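Local atomic coordinates of potential RNA-dependent RNA polymerase (Human picobirnavirus, PDB entry 5I62), a protein that catalyses RNA-templated RNA synthesis from ribonucleoside triphosphates, probably serving both transcription and genome replication of a small double-stranded RNA virus. Residues C48-K53 with L464-K469; D70-K75 with V416-R421; V130-V135 with V217-I222; S148-V153 with A209-E214. All coordinates share one frame; numbering follows the deposited sequence.

Contact 1: C48-K53 with L464-K469; sequences CDEWYK and LDFCIK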
loop_
_atom_site.group_PDB
_atom_site.type_symbol
_atom_site.label_atom_id
_atom_site.label_comp_id
_atom_site.label_asym_id
_atom_site.label_seq_id
_atom_site.Cartn_x
_atom_site.Cartn_y
_atom_site.Cartn_z
ATOM N N CYS A 48 3.599 16.040 -20.883
ATOM C CA CYS A 48 3.663 14.641 -21.293
ATOM C C CYS A 48 3.983 14.520 -22.775
ATOM O O CYS A 48 4.812 13.694 -23.175
ATOM C CB CYS A 48 2.345 13.949 -20.959
ATOM S SG CYS A 48 2.094 13.694 -19.173
ATOM N N ASP A 49 3.344 15.353 -23.608
ATOM C CA ASP A 49 3.579 15.287 -25.049
ATOM C C ASP A 49 5.047 15.537 -25.375
ATOM O O ASP A 49 5.629 14.864 -26.238
ATOM C CB ASP A 49 2.688 16.296 -25.777
ATOM C CG ASP A 49 1.220 15.873 -25.822
ATOM O OD1 ASP A 49 0.903 14.726 -25.432
ATOM O OD2 ASP A 49 0.374 16.698 -26.244
ATOM N N GLU A 50 5.661 16.500 -24.685
ATOM C CA GLU A 50 7.053 16.841 -24.953
ATOM C C GLU A 50 7.986 15.696 -24.575
ATOM O O GLU A 50 8.897 15.337 -25.337
ATOM C CB GLU A 50 7.426 18.123 -24.204
ATOM C CG GLU A 50 8.748 18.701 -24.653
ATOM C CD GLU A 50 8.672 19.248 -26.078
ATOM O OE1 GLU A 50 9.738 19.511 -26.678
ATOM O OE2 GLU A 50 7.544 19.416 -26.597
ATOM N N TRP A 51 7.774 15.104 -23.400
ATOM C CA TRP A 51 8.604 13.969 -23.012
ATOM C C TRP A 51 8.363 12.775 -23.933
ATOM O O TRP A 51 9.295 12.021 -24.239
ATOM C CB TRP A 51 8.353 13.575 -21.557
ATOM C CG TRP A 51 9.033 12.275 -21.221
ATOM C CD1 TRP A 51 8.434 11.096 -20.864
ATOM C CD2 TRP A 51 10.436 12.014 -21.263
ATOM N NE1 TRP A 51 9.388 10.117 -20.673
ATOM C CE2 TRP A 51 10.624 10.654 -20.912
ATOM C CE3 TRP A 51 11.556 12.796 -21.560
ATOM C CZ2 TRP A 51 11.883 10.068 -20.845
ATOM C CZ3 TRP A 51 12.809 12.210 -21.503
ATOM C CH2 TRP A 51 12.962 10.855 -21.146
ATOM N N TYR A 52 7.120 12.602 -24.398
ATOM C CA TYR A 52 6.789 11.457 -25.245
ATOM C C TYR A 52 7.603 11.457 -26.529
ATOM O O TYR A 52 7.957 10.390 -27.049
ATOM C CB TYR A 52 5.301 11.455 -25.574
ATOM C CG TYR A 52 4.780 10.089 -25.965
ATOM C CD1 TYR A 52 5.082 9.531 -27.202
ATOM C CD2 TYR A 52 4.035 9.335 -25.069
ATOM C CE1 TYR A 52 4.627 8.263 -27.550
ATOM C CE2 TYR A 52 3.563 8.078 -25.403
ATOM C CZ TYR A 52 3.862 7.547 -26.646
ATOM O OH TYR A 52 3.396 6.297 -26.979
ATOM N N LYS A 53 7.906 12.646 -27.064
ATOM C CA LYS A 53 8.717 12.724 -28.275
ATOM C C LYS A 53 10.047 12.005 -28.122
ATOM O O LYS A 53 10.580 11.482 -29.104
ATOM C CB LYS A 53 8.979 14.176 -28.662
ATOM C CG LYS A 53 7.767 14.962 -29.079
ATOM C CD LYS A 53 8.196 16.381 -29.440
ATOM C CE LYS A 53 7.014 17.302 -29.571
ATOM N NZ LYS A 53 7.461 18.703 -29.804
ATOM N N LEU A 464 15.890 12.958 -16.458
ATOM C CA LEU A 464 16.341 13.883 -15.421
ATOM C C LEU A 464 16.605 15.275 -15.990
ATOM O O LEU A 464 16.225 16.281 -15.383
ATOM C CB LEU A 464 17.591 13.338 -14.746
ATOM C CG LEU A 464 18.095 14.164 -13.567
ATOM C CD1 LEU A 464 17.031 14.258 -12.466
ATOM C CD2 LEU A 464 19.387 13.567 -13.033
ATOM N N ASP A 465 17.269 15.353 -17.149
ATOM C CA ASP A 465 17.494 16.649 -17.781
ATOM C C ASP A 465 16.168 17.313 -18.123
ATOM O O ASP A 465 16.009 18.527 -17.960
ATOM C CB ASP A 465 18.354 16.492 -19.034
ATOM C CG ASP A 465 19.800 16.113 -18.721
ATOM O OD1 ASP A 465 20.280 16.414 -17.608
ATOM O OD2 ASP A 465 20.459 15.506 -19.596
ATOM N N PHE A 466 15.193 16.527 -18.580
ATOM C CA PHE A 466 13.860 17.064 -18.825
ATOM C C PHE A 466 13.234 17.611 -17.548
ATOM O O PHE A 466 12.602 18.671 -17.562
ATOM C CB PHE A 466 12.964 15.981 -19.427
ATOM C CG PHE A 466 11.586 16.466 -19.778
ATOM C CD1 PHE A 466 11.369 17.193 -20.935
ATOM C CD2 PHE A 466 10.510 16.213 -18.941
ATOM C CE1 PHE A 466 10.098 17.635 -21.267
ATOM C CE2 PHE A 466 9.234 16.659 -19.260
ATOM C CZ PHE A 466 9.028 17.372 -20.426
ATOM N N CYS A 467 13.374 16.891 -16.435
ATOM C CA CYS A 467 12.765 17.338 -15.184
ATOM C C CYS A 467 13.473 18.567 -14.612
ATOM O O CYS A 467 12.825 19.460 -14.051
ATOM C CB CYS A 467 12.762 16.194 -14.177
ATOM S SG CYS A 467 11.601 14.856 -14.663
ATOM N N ILE A 468 14.800 18.624 -14.728
ATOM C CA ILE A 468 15.534 19.795 -14.246
ATOM C C ILE A 468 14.989 21.071 -14.880
ATOM O O ILE A 468 14.780 22.084 -14.202
ATOM C CB ILE A 468 17.042 19.631 -14.518
ATOM C CG1 ILE A 468 17.651 18.558 -13.598
ATOM C CG2 ILE A 468 17.761 20.969 -14.338
ATOM C CD1 ILE A 468 19.041 18.065 -14.059
ATOM N N LYS A 469 14.725 21.027 -16.186
ATOM C CA LYS A 469 14.208 22.181 -16.909
ATOM C C LYS A 469 12.823 22.590 -16.431
ATOM O O LYS A 469 12.426 23.741 -16.631
ATOM C CB LYS A 469 14.175 21.889 -18.411
ATOM C CG LYS A 469 15.552 21.785 -19.062
ATOM C CD LYS A 469 15.427 21.622 -20.575
ATOM C CE LYS A 469 16.789 21.680 -21.269
ATOM N NZ LYS A 469 17.609 20.445 -21.086
#
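Phe-466 projects from helix 460-469 into the side of helix 44-55, where its ring is met by Trp-51 and Glu-50; the pair of helices is a worked example of how one aromatic residue can join two distant parts of a chain. Two kinds of apolar contact do the work, and no hydrogen bond passes between the segments.

The first is a CH-pi contact. Trp-51 CB sits over one face of the Phe-466 ring, displaced toward its rim, 4.1 Å from the ring centroid and 19° off the normal; its nearest ring atom is Phe-466 CE2, at 3.9 Å. The phenyl ring gets there because its CG lies anti to the backbone N (chi1 -177°), which carries it outward across the gap. Beyond CB the six-membered ring of Trp-51 and the Phe-466 ring meet at a slant, with planes at 45° and centroids 5.8 Å apart.

The second is van der Waals packing of an aliphatic stem at the ring edge. Glu-50 CG comes in near the ring plane, 3.8 Å from Phe-466 CE1. A bend at chi2 then swings the carboxylate away from the aromatic group, and Glu-50 OE2 pairs in a salt bridge, whose hydrogen bond is weak, with Lys-53 NZ, 3.3 Å away within the same helix.

Outside the pair, Phe-463 meets the Trp-51 ring edge-to-face and Tyr-39 approaches Phe-466. Helix 419-427 lies against the indole through Met-420 and Leu-423, while Thr-419 OG1 is hydrogen-bonded to Trp-51 NE1. Helix 44-55 thus touches helices 63-73, 419-427 and 460-469, and helix 525-532 lies against the last of these.

Contact 2: D70-K75 with V416-R421; sequences DDLRKK and VYSTMR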
loop_
_atom_site.group_PDB
_atom_site.type_symbol
_atom_site.label_atom_id
_atom_site.label_comp_id
_atom_site.label_asym_id
_atom_site.label_seq_id
_atom_site.Cartn_x
_atom_site.Cartn_y
_atom_site.Cartn_z
ATOM N N ASP A 70 2.599 3.492 -22.191
ATOM C CA ASP A 70 1.325 3.907 -22.772
ATOM C C ASP A 70 0.154 3.584 -21.855
ATOM O O ASP A 70 -0.772 4.391 -21.700
ATOM C CB ASP A 70 1.105 3.228 -24.125
ATOM C CG ASP A 70 1.842 3.908 -25.261
ATOM O OD1 ASP A 70 2.385 5.013 -25.053
ATOM O OD2 ASP A 70 1.866 3.337 -26.373
ATOM N N ASP A 71 0.159 2.381 -21.275
ATOM C CA ASP A 71 -0.874 2.002 -20.316
ATOM C C ASP A 71 -0.951 2.985 -19.143
ATOM O O ASP A 71 -2.039 3.444 -18.776
ATOM C CB ASP A 71 -0.608 0.586 -19.817
ATOM C CG ASP A 71 -1.618 0.130 -18.796
ATOM O OD1 ASP A 71 -2.802 -0.059 -19.151
ATOM O OD2 ASP A 71 -1.229 -0.028 -17.623
ATOM N N LEU A 72 0.190 3.301 -18.520
ATOM C CA LEU A 72 0.156 4.162 -17.340
ATOM C C LEU A 72 -0.087 5.622 -17.715
ATOM O O LEU A 72 -0.610 6.395 -16.902
ATOM C CB LEU A 72 1.442 4.008 -16.530
ATOM C CG LEU A 72 1.545 2.638 -15.841
ATOM C CD1 LEU A 72 2.843 2.453 -15.096
ATOM C CD2 LEU A 72 0.369 2.479 -14.878
ATOM N N ARG A 73 0.302 6.016 -18.931
ATOM C CA ARG A 73 -0.002 7.355 -19.416
ATOM C C ARG A 73 -1.499 7.648 -19.364
ATOM O O ARG A 73 -1.902 8.786 -19.091
ATOM C CB ARG A 73 0.517 7.523 -20.840
ATOM C CG ARG A 73 0.229 8.890 -21.407
ATOM C CD ARG A 73 0.936 9.126 -22.720
ATOM N NE ARG A 73 1.127 10.558 -22.928
ATOM C CZ ARG A 73 1.291 11.129 -24.116
ATOM N NH1 ARG A 73 1.266 10.387 -25.216
ATOM N NH2 ARG A 73 1.461 12.443 -24.206
ATOM N N LYS A 74 -2.338 6.635 -19.606
ATOM C CA LYS A 74 -3.779 6.834 -19.588
ATOM C C LYS A 74 -4.310 7.153 -18.194
ATOM O O LYS A 74 -5.441 7.629 -18.086
ATOM C CB LYS A 74 -4.494 5.603 -20.128
ATOM C CG LYS A 74 -4.060 5.180 -21.515
ATOM C CD LYS A 74 -4.785 3.901 -21.904
ATOM C CE LYS A 74 -4.499 3.520 -23.335
ATOM N NZ LYS A 74 -4.908 2.104 -23.566
ATOM N N LYS A 75 -3.542 6.885 -17.129
ATOM C CA LYS A 75 -3.979 7.187 -15.768
ATOM C C LYS A 75 -3.505 8.555 -15.290
ATOM O O LYS A 75 -3.987 9.037 -14.258
ATOM C CB LYS A 75 -3.490 6.119 -14.778
ATOM C CG LYS A 75 -3.931 4.665 -15.078
ATOM C CD LYS A 75 -5.434 4.451 -14.972
ATOM C CE LYS A 75 -5.779 2.955 -15.125
ATOM N NZ LYS A 75 -7.240 2.651 -14.959
ATOM N N VAL A 416 11.658 -1.260 -13.962
ATOM C CA VAL A 416 11.589 0.019 -14.645
ATOM C C VAL A 416 10.267 0.683 -14.275
ATOM O O VAL A 416 9.190 0.150 -14.557
ATOM C CB VAL A 416 11.726 -0.142 -16.168
ATOM C CG1 VAL A 416 11.600 1.234 -16.849
ATOM C CG2 VAL A 416 13.062 -0.817 -16.521
ATOM N N TYR A 417 10.354 1.847 -13.654
ATOM C CA TYR A 417 9.179 2.636 -13.337
ATOM C C TYR A 417 8.806 3.490 -14.546
ATOM O O TYR A 417 9.666 3.909 -15.320
ATOM C CB TYR A 417 9.465 3.496 -12.114
ATOM C CG TYR A 417 8.263 4.115 -11.442
ATOM C CD1 TYR A 417 7.581 3.440 -10.438
ATOM C CD2 TYR A 417 7.849 5.392 -11.776
ATOM C CE1 TYR A 417 6.486 4.021 -9.794
ATOM C CE2 TYR A 417 6.770 5.985 -11.148
ATOM C CZ TYR A 417 6.093 5.298 -10.157
ATOM O OH TYR A 417 5.024 5.895 -9.548
ATOM N N SER A 418 7.509 3.722 -14.721
ATOM C CA SER A 418 7.043 4.512 -15.853
ATOM C C SER A 418 7.454 5.973 -15.700
ATOM O O SER A 418 7.093 6.618 -14.712
ATOM C CB SER A 418 5.526 4.418 -15.967
ATOM O OG SER A 418 5.039 5.381 -16.881
ATOM N N THR A 419 8.179 6.507 -16.688
ATOM C CA THR A 419 8.441 7.945 -16.683
ATOM C C THR A 419 7.153 8.739 -16.852
ATOM O O THR A 419 7.035 9.860 -16.337
ATOM C CB THR A 419 9.434 8.329 -17.781
ATOM O OG1 THR A 419 8.934 7.913 -19.068
ATOM C CG2 THR A 419 10.792 7.689 -17.519
ATOM N N MET A 420 6.180 8.190 -17.584
ATOM C CA MET A 420 4.914 8.904 -17.754
ATOM C C MET A 420 4.182 9.023 -16.425
ATOM O O MET A 420 3.677 10.098 -16.071
ATOM C CB MET A 420 4.026 8.226 -18.804
ATOM C CG MET A 420 4.570 8.295 -20.243
ATOM S SD MET A 420 4.792 9.987 -20.866
ATOM C CE MET A 420 3.210 10.692 -20.542
ATOM N N ARG A 421 4.120 7.930 -15.671
ATOM C CA ARG A 421 3.539 7.998 -14.334
ATOM C C ARG A 421 4.302 8.979 -13.454
ATOM O O ARG A 421 3.691 9.756 -12.702
ATOM C CB ARG A 421 3.511 6.618 -13.691
ATOM C CG ARG A 421 2.824 6.592 -12.321
ATOM C CD ARG A 421 2.557 5.155 -11.926
ATOM N NE ARG A 421 1.787 4.980 -10.697
ATOM C CZ ARG A 421 0.460 5.058 -10.612
ATOM N NH1 ARG A 421 -0.279 5.360 -11.682
ATOM N NH2 ARG A 421 -0.133 4.843 -9.444
HETATM O O HOH W 1 0.111 6.820 -14.127
#
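Leu-72 pushes its CD1 methyl against the CB of Ser-418, 3.4 Å apart and tighter than an ordinary carbon contact. Farther along the interface, on the Arg-73 side, the methyl of Met-420 comes up to the arginine chain, with Met-420 CE 3.2 Å from Arg-73 NE and slanted to the guanidinium. The thioether folds back at chi2 and chi3 to bring CE there, whereas the arginine runs extended past it.

One layer out, polar atoms fix these groups. Ser-418 is the N-cap of helix 419-427: its OG accepts from Arg-421 N at 3.0 Å in a nearly straight bond (174°), and Glu-69 OE1 also bonds to that hydroxyl. Asp-49 holds the far end of Arg-73 in a salt bridge. A water spans the segments, giving a hydrogen bond to Leu-72 O (2.9 Å) and accepting one from Arg-421 NH1 (2.9 Å), so the Leu-72 carbonyl, which also receives Lys-75 N, is tied to a buried arginine.

Helix 63-73 thus abuts the start of helix 419-427, just after the short, weakly bonded strand 416-417, which lies beside strand 401-404; helix 44-55 covers Arg-73 and Met-420 through Cys-48.

Contact 3: V130-V135 with V217-I222; sequences VNTVAV and VYQPLI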
loop_
_atom_site.group_PDB
_atom_site.type_symbol
_atom_site.label_atom_id
_atom_site.label_comp_id
_atom_site.label_asym_id
_atom_site.label_seq_id
_atom_site.Cartn_x
_atom_site.Cartn_y
_atom_site.Cartn_z
ATOM N N VAL A 130 5.126 -1.145 25.278
ATOM C CA VAL A 130 6.086 -0.045 25.352
ATOM C C VAL A 130 7.104 -0.148 24.226
ATOM O O VAL A 130 7.407 0.840 23.545
ATOM C CB VAL A 130 6.790 -0.015 26.723
ATOM C CG1 VAL A 130 7.903 1.025 26.713
ATOM C CG2 VAL A 130 5.802 0.305 27.829
ATOM N N ASN A 131 7.671 -1.342 24.034
ATOM C CA ASN A 131 8.661 -1.517 22.975
ATOM C C ASN A 131 8.037 -1.282 21.606
ATOM O O ASN A 131 8.647 -0.647 20.735
ATOM C CB ASN A 131 9.295 -2.903 23.077
ATOM C CG ASN A 131 10.134 -3.060 24.338
ATOM O OD1 ASN A 131 10.697 -2.083 24.837
ATOM N ND2 ASN A 131 10.207 -4.283 24.870
ATOM N N THR A 132 6.796 -1.745 21.422
ATOM C CA THR A 132 6.091 -1.537 20.161
ATOM C C THR A 132 5.877 -0.055 19.882
ATOM O O THR A 132 6.146 0.426 18.775
ATOM C CB THR A 132 4.746 -2.275 20.194
ATOM O OG1 THR A 132 4.970 -3.665 20.428
ATOM C CG2 THR A 132 4.001 -2.088 18.891
ATOM N N VAL A 133 5.363 0.680 20.870
ATOM C CA VAL A 133 5.165 2.119 20.708
ATOM C C VAL A 133 6.484 2.808 20.375
ATOM O O VAL A 133 6.519 3.740 19.565
ATOM C CB VAL A 133 4.522 2.726 21.973
ATOM C CG1 VAL A 133 4.533 4.259 21.906
ATOM C CG2 VAL A 133 3.106 2.210 22.158
ATOM N N ALA A 134 7.582 2.362 20.994
ATOM C CA ALA A 134 8.880 3.007 20.795
ATOM C C ALA A 134 9.287 3.009 19.328
ATOM O O ALA A 134 9.931 3.954 18.853
ATOM C CB ALA A 134 9.947 2.320 21.641
ATOM N N VAL A 135 8.913 1.975 18.581
ATOM C CA VAL A 135 9.382 1.924 17.202
ATOM C C VAL A 135 8.313 2.368 16.201
ATOM O O VAL A 135 8.629 2.571 15.026
ATOM C CB VAL A 135 9.918 0.520 16.884
ATOM C CG1 VAL A 135 10.815 0.027 18.012
ATOM C CG2 VAL A 135 8.831 -0.392 16.717
ATOM N N VAL A 217 2.352 -8.030 17.366
ATOM C CA VAL A 217 2.613 -9.216 16.553
ATOM C C VAL A 217 3.200 -8.815 15.206
ATOM O O VAL A 217 4.213 -9.367 14.767
ATOM C CB VAL A 217 1.340 -10.055 16.354
ATOM C CG1 VAL A 217 1.530 -11.013 15.167
ATOM C CG2 VAL A 217 1.028 -10.844 17.607
ATOM N N TYR A 218 2.576 -7.857 14.527
ATOM C CA TYR A 218 2.959 -7.621 13.139
ATOM C C TYR A 218 4.346 -6.995 13.025
ATOM O O TYR A 218 5.062 -7.244 12.044
ATOM C CB TYR A 218 1.910 -6.773 12.436
ATOM C CG TYR A 218 0.611 -7.511 12.281
ATOM C CD1 TYR A 218 0.542 -8.656 11.490
ATOM C CD2 TYR A 218 -0.545 -7.084 12.920
ATOM C CE1 TYR A 218 -0.642 -9.360 11.341
ATOM C CE2 TYR A 218 -1.744 -7.778 12.769
ATOM C CZ TYR A 218 -1.785 -8.912 11.971
ATOM O OH TYR A 218 -2.964 -9.610 11.805
ATOM N N GLN A 219 4.749 -6.177 14.015
ATOM C CA GLN A 219 6.091 -5.595 13.985
ATOM C C GLN A 219 7.176 -6.668 13.998
ATOM O O GLN A 219 8.004 -6.696 13.071
ATOM C CB GLN A 219 6.262 -4.607 15.150
ATOM C CG GLN A 219 6.492 -3.194 14.810
ATOM C CD GLN A 219 6.482 -2.339 16.080
ATOM O OE1 GLN A 219 6.972 -2.758 17.135
ATOM N NE2 GLN A 219 5.917 -1.151 15.978
ATOM N N PRO A 220 7.245 -7.553 14.998
ATOM C CA PRO A 220 8.265 -8.614 14.936
ATOM C C PRO A 220 8.098 -9.545 13.742
ATOM O O PRO A 220 9.098 -10.047 13.221
ATOM C CB PRO A 220 8.088 -9.359 16.271
ATOM C CG PRO A 220 6.737 -9.022 16.728
ATOM C CD PRO A 220 6.472 -7.625 16.248
ATOM N N LEU A 221 6.862 -9.788 13.299
ATOM C CA LEU A 221 6.634 -10.629 12.123
ATOM C C LEU A 221 7.335 -10.060 10.894
ATOM O O LEU A 221 8.080 -10.756 10.189
ATOM C CB LEU A 221 5.133 -10.755 11.860
ATOM C CG LEU A 221 4.722 -11.725 10.745
ATOM C CD1 LEU A 221 3.368 -12.303 11.084
ATOM C CD2 LEU A 221 4.654 -11.070 9.374
ATOM N N ILE A 222 7.069 -8.791 10.604
ATOM C CA ILE A 222 7.647 -8.160 9.430
ATOM C C ILE A 222 9.167 -8.127 9.527
ATOM O O ILE A 222 9.864 -8.424 8.546
ATOM C CB ILE A 222 7.030 -6.768 9.229
ATOM C CG1 ILE A 222 5.584 -6.933 8.743
ATOM C CG2 ILE A 222 7.851 -5.960 8.229
ATOM C CD1 ILE A 222 4.718 -5.691 8.880
#
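Gln-219 carries the whole contact on its side of the interface, pointing its amide at Thr-132 and Val-135 near the C-terminal end of helix 129-135. The tight part lies around that amide. Gln-219 NE2 donates to Thr-132 O at 3.2 Å with an N-H...O angle of 165°, and the carbonyl oxygen lies in the amide plane, a bond that would help fix the rotation of the group. Thr-132 O takes a second hydrogen bond, from Val-135 N (3.2 Å), on the opposite face of its carbonyl plane. Thr-132 CG2 packs against the amide too, 3.5 Å from Gln-219 OE1. Chi1 of Gln-219 lies at -117°, off the staggered positions, and the chain runs extended beyond CG.

The arrangement joins a short helix to the long helix 208-228, probably in the fingers region of the right-hand polymerase fold; the axes of the 130-135 and 217-222 segments come within 10.6 Å and cross at 66°. In the long helix Pro-220 has no backbone N-H to give, and the helix kinks there.

Less certain is the exposed side, at Val-135. Its CG2 is modelled 3.0 Å from Gln-219 OE1, too close for a carbon and an oxygen, so the placing of the methyl, the amide or both is doubtful. Asn-131, also exposed, turns its side chain away from the long helix. On the inner flank, by contrast, Thr-132 is buried against Leu-215 and Gln-216, and its hydroxyl is hydrogen-bonded to Ser-128 O.

Contact 4: S148-V153 with A209-E214; sequences SKRKAV and AVNIRE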
loop_
_atom_site.group_PDB
_atom_site.type_symbol
_atom_site.label_atom_id
_atom_site.label_comp_id
_atom_site.label_asym_id
_atom_site.label_seq_id
_atom_site.Cartn_x
_atom_site.Cartn_y
_atom_site.Cartn_z
ATOM N N SER A 148 -5.380 12.975 17.893
ATOM C CA SER A 148 -4.224 13.856 17.961
ATOM C C SER A 148 -3.034 13.145 17.342
ATOM O O SER A 148 -3.152 12.043 16.794
ATOM C CB SER A 148 -3.897 14.262 19.404
ATOM O OG SER A 148 -5.076 14.569 20.112
ATOM N N LYS A 149 -1.871 13.780 17.435
ATOM C CA LYS A 149 -0.636 13.083 17.111
ATOM C C LYS A 149 -0.350 12.046 18.189
ATOM O O LYS A 149 -0.483 12.330 19.384
ATOM C CB LYS A 149 0.522 14.068 16.985
ATOM C CG LYS A 149 0.610 14.737 15.605
ATOM C CD LYS A 149 1.251 16.108 15.656
ATOM C CE LYS A 149 2.287 16.197 16.753
ATOM N NZ LYS A 149 3.356 15.140 16.710
ATOM N N ARG A 150 0.012 10.836 17.750
ATOM C CA ARG A 150 0.317 9.742 18.664
ATOM C C ARG A 150 1.267 10.181 19.769
ATOM O O ARG A 150 1.081 9.830 20.945
ATOM C CB ARG A 150 0.932 8.586 17.886
ATOM C CG ARG A 150 -0.076 7.781 17.102
ATOM C CD ARG A 150 0.640 6.840 16.149
ATOM N NE ARG A 150 -0.284 5.908 15.519
ATOM C CZ ARG A 150 0.080 4.976 14.640
ATOM N NH1 ARG A 150 1.348 4.859 14.285
ATOM N NH2 ARG A 150 -0.827 4.166 14.122
ATOM N N LYS A 151 2.302 10.938 19.396
ATOM C CA LYS A 151 3.333 11.349 20.338
ATOM C C LYS A 151 2.718 12.015 21.565
ATOM O O LYS A 151 3.158 11.787 22.698
ATOM C CB LYS A 151 4.297 12.287 19.615
ATOM C CG LYS A 151 5.591 12.597 20.322
ATOM C CD LYS A 151 6.394 13.569 19.469
ATOM C CE LYS A 151 7.886 13.370 19.678
ATOM N NZ LYS A 151 8.560 14.606 20.175
ATOM N N ALA A 152 1.652 12.793 21.352
ATOM C CA ALA A 152 1.020 13.576 22.401
ATOM C C ALA A 152 0.210 12.737 23.384
ATOM O O ALA A 152 -0.091 13.217 24.480
ATOM C CB ALA A 152 0.113 14.625 21.770
ATOM N N VAL A 153 -0.185 11.517 23.024
ATOM C CA VAL A 153 -1.182 10.790 23.803
ATOM C C VAL A 153 -0.687 9.423 24.264
ATOM O O VAL A 153 -1.476 8.622 24.766
ATOM C CB VAL A 153 -2.509 10.671 23.030
ATOM C CG1 VAL A 153 -3.126 12.055 22.804
ATOM C CG2 VAL A 153 -2.301 9.905 21.672
ATOM N N ALA A 209 -4.721 2.628 20.188
ATOM C CA ALA A 209 -4.681 1.450 21.057
ATOM C C ALA A 209 -4.791 0.151 20.253
ATOM O O ALA A 209 -4.090 -0.830 20.543
ATOM C CB ALA A 209 -5.791 1.518 22.112
ATOM N N VAL A 210 -5.667 0.117 19.249
ATOM C CA VAL A 210 -5.778 -1.084 18.419
ATOM C C VAL A 210 -4.487 -1.311 17.644
ATOM O O VAL A 210 -3.963 -2.429 17.604
ATOM C CB VAL A 210 -6.992 -1.003 17.468
ATOM C CG1 VAL A 210 -7.048 -2.264 16.543
ATOM C CG2 VAL A 210 -8.292 -0.871 18.246
ATOM N N ASN A 211 -3.957 -0.256 17.013
ATOM C CA ASN A 211 -2.728 -0.397 16.236
ATOM C C ASN A 211 -1.559 -0.866 17.106
ATOM O O ASN A 211 -0.755 -1.698 16.674
ATOM C CB ASN A 211 -2.384 0.920 15.538
ATOM C CG ASN A 211 -3.100 1.093 14.210
ATOM O OD1 ASN A 211 -3.552 0.119 13.585
ATOM N ND2 ASN A 211 -3.202 2.322 13.771
ATOM N N ILE A 212 -1.441 -0.345 18.333
ATOM C CA ILE A 212 -0.414 -0.846 19.255
ATOM C C ILE A 212 -0.572 -2.349 19.484
ATOM O O ILE A 212 0.391 -3.119 19.388
ATOM C CB ILE A 212 -0.466 -0.079 20.592
ATOM C CG1 ILE A 212 -0.117 1.393 20.392
ATOM C CG2 ILE A 212 0.475 -0.737 21.615
ATOM C CD1 ILE A 212 -0.406 2.265 21.646
ATOM N N ARG A 213 -1.783 -2.791 19.830
ATOM C CA ARG A 213 -1.970 -4.206 20.123
ATOM C C ARG A 213 -1.692 -5.063 18.888
ATOM O O ARG A 213 -1.046 -6.115 18.987
ATOM C CB ARG A 213 -3.378 -4.447 20.652
ATOM C CG ARG A 213 -3.541 -4.023 22.120
ATOM C CD ARG A 213 -2.738 -4.964 22.960
ATOM N NE ARG A 213 -3.521 -6.112 23.352
ATOM C CZ ARG A 213 -3.059 -7.342 23.535
ATOM N NH1 ARG A 213 -1.786 -7.639 23.333
ATOM N NH2 ARG A 213 -3.905 -8.284 23.908
ATOM N N GLU A 214 -2.184 -4.639 17.723
ATOM C CA GLU A 214 -1.902 -5.370 16.487
ATOM C C GLU A 214 -0.400 -5.473 16.239
ATOM O O GLU A 214 0.128 -6.557 15.960
ATOM C CB GLU A 214 -2.575 -4.683 15.304
ATOM C CG GLU A 214 -4.080 -4.730 15.293
ATOM C CD GLU A 214 -4.625 -3.879 14.159
ATOM O OE1 GLU A 214 -4.053 -2.788 13.900
ATOM O OE2 GLU A 214 -5.613 -4.291 13.536
#
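Arg-150 and Asn-211 alone join the two segments, so the link between helix 150-157 and helix 208-228 here rests on one arginine meeting one amide. Along the first segment, Ser-148 precedes the helix and bonds back to Ser-142. Arg-150 follows, on the opening turn; its chain runs extended from CG to NE and ends with NH2 3.0 Å from the Asn-211 atom modelled as ND2. That atom lies at the edge of the guanidinium, in its plane, and the two flat groups are 80° apart. The asparagine amide is probably turned over in the model; if turned back, a hydrogen bond is possible. The other terminal nitrogen, Arg-150 NH1, is bound to Lys-137 O, which helps to set the direction of the group. Farther along, Val-153 N bonds to Arg-150 O at 3.0 Å, closing the first turn.

On the partner helix, Ala-209 and Val-210 pack on strands 160-165 and 168-173, while Glu-214 holds Ser-324 OG and Gly-325 N. Those two residues lie in a glycine-rich loop that resembles motif B of RNA-dependent RNA polymerases, and a helix packed between a sheet and such a loop is consistent with the fingers region of the right-hand polymerase fold.

Overall arrangement
From the N terminus, helix 44-55 and then helix 63-73 supply the first halves of contacts 1 and 2, whose partners come only after residue 415. Contact 3 opens at helix 129-135 and contact 4 at helix 150-157, and both close on helix 208-228. The four loops nest without crossing: 4 inside 3, 3 inside 2, 2 inside 1. Contacts 1 and 2 form one cluster, joined by a probable hydrogen bond between Tyr-52 and Asp-70, and tie the N-terminal helices to the C-terminal part of the chain. Contacts 3 and 4 touch through Val-133 and Ile-212 on the opposite side of the chain's centre; contacts 1 and 3 lie about 43 Å apart between centres.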